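Local coordinates for cytochrome P450 (CYP102L1) (Mycobacterium phage Adler, PDB 6N6Q), which probably works as a haem-thiolate monooxygenase of the cytochrome P450 family, encoded by a bacteriophage, at residues A338-P343 with H407-F412. Numbering follows the deposited sequence.
Sequences ALRLWP and HIYKPF. With HEM (protoporphyrin IX containing Fe), chain E.
Leu339, near the end of helix 329-341, reaches from Tyr409 and Pro411 at its root to Phe412 at its tip. Its CB lies 3.8 Å from Tyr409 OH and 4.1 Å from Pro411 CB. CG sits anti to the carbonyl carbon (chi1 -72°), and CD1 prolongs the chain (chi2 178°) to end 3.9 Å from Phe412 CZ, the two side chains crossing at about a right angle. The other methyl, Leu339 CD2, lies 4.2 Å from HEM CBB of a haem vinyl group. Phe412 carries the contact on to the porphyrin, its CE1 3.7 Å from HEM C3B.

One residue on, Arg340 CB packs obliquely on Tyr409 CE1 at 3.5 Å, while Pro411 CD lies over the centre of one face of the tyrosine ring, 3.7 Å above its plane. Tyr409 OH is hydrogen-bonded to Asp336 O, tying the loop to helix 329-341 one turn before Arg340. The guanidinium leads away from the contact, to a salt bridge with Glu337 and hydrogen bonds to the carbonyls of His379 and Ala388. Glu337 and Arg340 form the ExxR motif of the P450 K helix. Phe412 opens the Phe-x-x-Gly-x-Arg-x-Cys signature and is joined by backbone hydrogen bonding to Cys419, by family analogy the thiolate ligand of iron; apolar packing thus joins the ExxR helix to the haem-binding loop of the P450 fold.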
# COMPACT_ATOMS: atom_id res chain seq x y z
N ALA A 338 -0.20 8.10 -10.88
CA ALA A 338 0.06 6.66 -10.81
C ALA A 338 -0.95 5.97 -9.90
O ALA A 338 -1.46 4.89 -10.23
CB ALA A 338 1.49 6.40 -10.33
N LEU A 339 -1.25 6.58 -8.75
CA LEU A 339 -2.24 6.01 -7.84
C LEU A 339 -3.65 6.12 -8.38
O LEU A 339 -4.55 5.42 -7.89
CB LEU A 339 -2.14 6.68 -6.47
CG LEU A 339 -0.90 6.31 -5.65
CD1 LEU A 339 -0.88 7.05 -4.33
CD2 LEU A 339 -0.86 4.80 -5.42
N ARG A 340 -3.88 6.99 -9.37
CA ARG A 340 -5.18 7.03 -10.02
C ARG A 340 -5.30 5.95 -11.08
O ARG A 340 -6.19 5.09 -11.02
CB ARG A 340 -5.43 8.41 -10.64
CG ARG A 340 -6.83 8.58 -11.22
CD ARG A 340 -6.92 9.77 -12.15
NE ARG A 340 -6.11 9.59 -13.35
CZ ARG A 340 -6.51 8.92 -14.43
NH1 ARG A 340 -7.71 8.36 -14.46
NH2 ARG A 340 -5.70 8.81 -15.48
N LEU A 341 -4.39 5.96 -12.06
CA LEU A 341 -4.47 5.01 -13.16
C LEU A 341 -4.35 3.57 -12.68
O LEU A 341 -4.97 2.67 -13.25
CB LEU A 341 -3.39 5.32 -14.20
CG LEU A 341 -3.69 4.85 -15.63
CD1 LEU A 341 -5.00 5.45 -16.11
CD2 LEU A 341 -2.56 5.22 -16.57
N TRP A 342 -3.57 3.33 -11.63
CA TRP A 342 -3.41 2.00 -11.07
C TRP A 342 -3.30 2.10 -9.56
O TRP A 342 -2.19 2.14 -9.00
CB TRP A 342 -2.19 1.29 -11.65
CG TRP A 342 -2.35 0.96 -13.10
CD1 TRP A 342 -1.84 1.66 -14.16
CD2 TRP A 342 -3.07 -0.14 -13.66
NE1 TRP A 342 -2.20 1.05 -15.34
CE2 TRP A 342 -2.96 -0.05 -15.06
CE3 TRP A 342 -3.81 -1.20 -13.10
CZ2 TRP A 342 -3.56 -0.98 -15.92
CZ3 TRP A 342 -4.40 -2.11 -13.96
CH2 TRP A 342 -4.27 -2.00 -15.35
N PRO A 343 -4.43 2.14 -8.85
CA PRO A 343 -4.38 2.17 -7.39
C PRO A 343 -3.95 0.83 -6.83
O PRO A 343 -4.67 -0.17 -6.98
CB PRO A 343 -5.81 2.53 -6.99
CG PRO A 343 -6.67 2.21 -8.19
CD PRO A 343 -5.79 1.88 -9.36
N HIS A 407 -16.55 12.96 -9.25
CA HIS A 407 -15.50 12.00 -9.54
C HIS A 407 -14.91 11.51 -8.23
O HIS A 407 -14.91 12.23 -7.23
CB HIS A 407 -14.41 12.60 -10.43
CG HIS A 407 -13.59 13.65 -9.75
ND1 HIS A 407 -14.01 14.95 -9.60
CD2 HIS A 407 -12.36 13.58 -9.18
CE1 HIS A 407 -13.09 15.64 -8.96
NE2 HIS A 407 -12.07 14.84 -8.69
N ILE A 408 -14.41 10.28 -8.24
CA ILE A 408 -13.87 9.62 -7.06
C ILE A 408 -12.36 9.52 -7.19
O ILE A 408 -11.85 9.11 -8.24
CB ILE A 408 -14.50 8.24 -6.84
CG1 ILE A 408 -16.00 8.37 -6.56
CG2 ILE A 408 -13.81 7.50 -5.71
CD1 ILE A 408 -16.32 9.19 -5.33
N TYR A 409 -11.64 9.89 -6.13
CA TYR A 409 -10.20 9.68 -6.05
C TYR A 409 -9.85 9.46 -4.57
O TYR A 409 -9.54 10.40 -3.85
CB TYR A 409 -9.42 10.84 -6.64
CG TYR A 409 -7.92 10.65 -6.56
CD1 TYR A 409 -7.28 9.73 -7.38
CD2 TYR A 409 -7.15 11.37 -5.67
CE1 TYR A 409 -5.92 9.54 -7.32
CE2 TYR A 409 -5.78 11.19 -5.59
CZ TYR A 409 -5.17 10.27 -6.42
OH TYR A 409 -3.81 10.08 -6.35
N LYS A 410 -9.92 8.20 -4.14
CA LYS A 410 -9.66 7.82 -2.75
C LYS A 410 -8.69 6.65 -2.70
O LYS A 410 -9.05 5.55 -2.25
CB LYS A 410 -10.97 7.48 -2.03
CG LYS A 410 -11.96 8.62 -1.96
CD LYS A 410 -11.44 9.76 -1.10
CE LYS A 410 -12.48 10.85 -0.94
NZ LYS A 410 -12.08 11.86 0.07
N PRO A 411 -7.45 6.85 -3.14
CA PRO A 411 -6.48 5.73 -3.11
C PRO A 411 -6.11 5.29 -1.70
O PRO A 411 -5.55 4.20 -1.55
CB PRO A 411 -5.27 6.30 -3.85
CG PRO A 411 -5.36 7.77 -3.66
CD PRO A 411 -6.83 8.09 -3.65
N PHE A 412 -6.41 6.09 -0.68
CA PHE A 412 -6.10 5.75 0.70
C PHE A 412 -7.36 5.46 1.52
O PHE A 412 -7.32 5.55 2.76
CB PHE A 412 -5.29 6.87 1.35
CG PHE A 412 -3.95 7.10 0.71
CD1 PHE A 412 -2.83 6.40 1.15
CD2 PHE A 412 -3.80 8.01 -0.32
CE1 PHE A 412 -1.60 6.60 0.56
CE2 PHE A 412 -2.57 8.22 -0.91
CZ PHE A 412 -1.47 7.52 -0.47
CHA HEM E . -5.39 1.31 5.45
CHB HEM E . -3.84 2.14 0.91
CHC HEM E . 0.69 2.74 2.58
CHD HEM E . -0.76 1.18 6.95
C1A HEM E . -5.39 1.51 4.08
C2A HEM E . -6.54 1.51 3.19
C3A HEM E . -6.11 1.74 1.95
C4A HEM E . -4.67 1.89 1.99
CMA HEM E . -7.00 1.81 0.70
CAA HEM E . -8.01 1.28 3.60
CBA HEM E . -8.28 -0.22 3.61
CGA HEM E . -9.75 -0.50 3.83
O1A HEM E . -10.56 0.47 3.84
O2A HEM E . -10.11 -1.69 3.98
C1B HEM E . -2.49 2.43 0.98
C2B HEM E . -1.67 2.91 -0.12
C3B HEM E . -0.42 3.08 0.33
C4B HEM E . -0.41 2.71 1.74
CMB HEM E . -2.23 3.16 -1.54
CAB HEM E . 0.86 3.56 -0.41
CBB HEM E . 0.92 3.89 -1.71
C1C HEM E . 0.71 2.40 3.92
C2C HEM E . 1.83 2.51 4.82
C3C HEM E . 1.45 2.08 6.03
C4C HEM E . 0.05 1.68 5.94
CMC HEM E . 3.25 3.02 4.47
CAC HEM E . 2.40 2.04 7.25
CBC HEM E . 2.00 1.65 8.47
C1D HEM E . -2.14 1.09 6.93
C2D HEM E . -2.99 0.69 8.04
C3D HEM E . -4.26 0.73 7.63
C4D HEM E . -4.27 1.15 6.24
CMD HEM E . -2.50 0.28 9.45
CAD HEM E . -5.50 0.38 8.48
CBD HEM E . -5.93 1.59 9.29
CGD HEM E . -7.20 1.29 10.05
O1D HEM E . -7.40 1.86 11.15
O2D HEM E . -8.02 0.46 9.56
NA HEM E . -4.27 1.75 3.30
NB HEM E . -1.69 2.32 2.09
NC HEM E . -0.36 1.90 4.64
ND HEM E . -2.96 1.36 5.85
FE HEM E . -2.29 1.70 3.94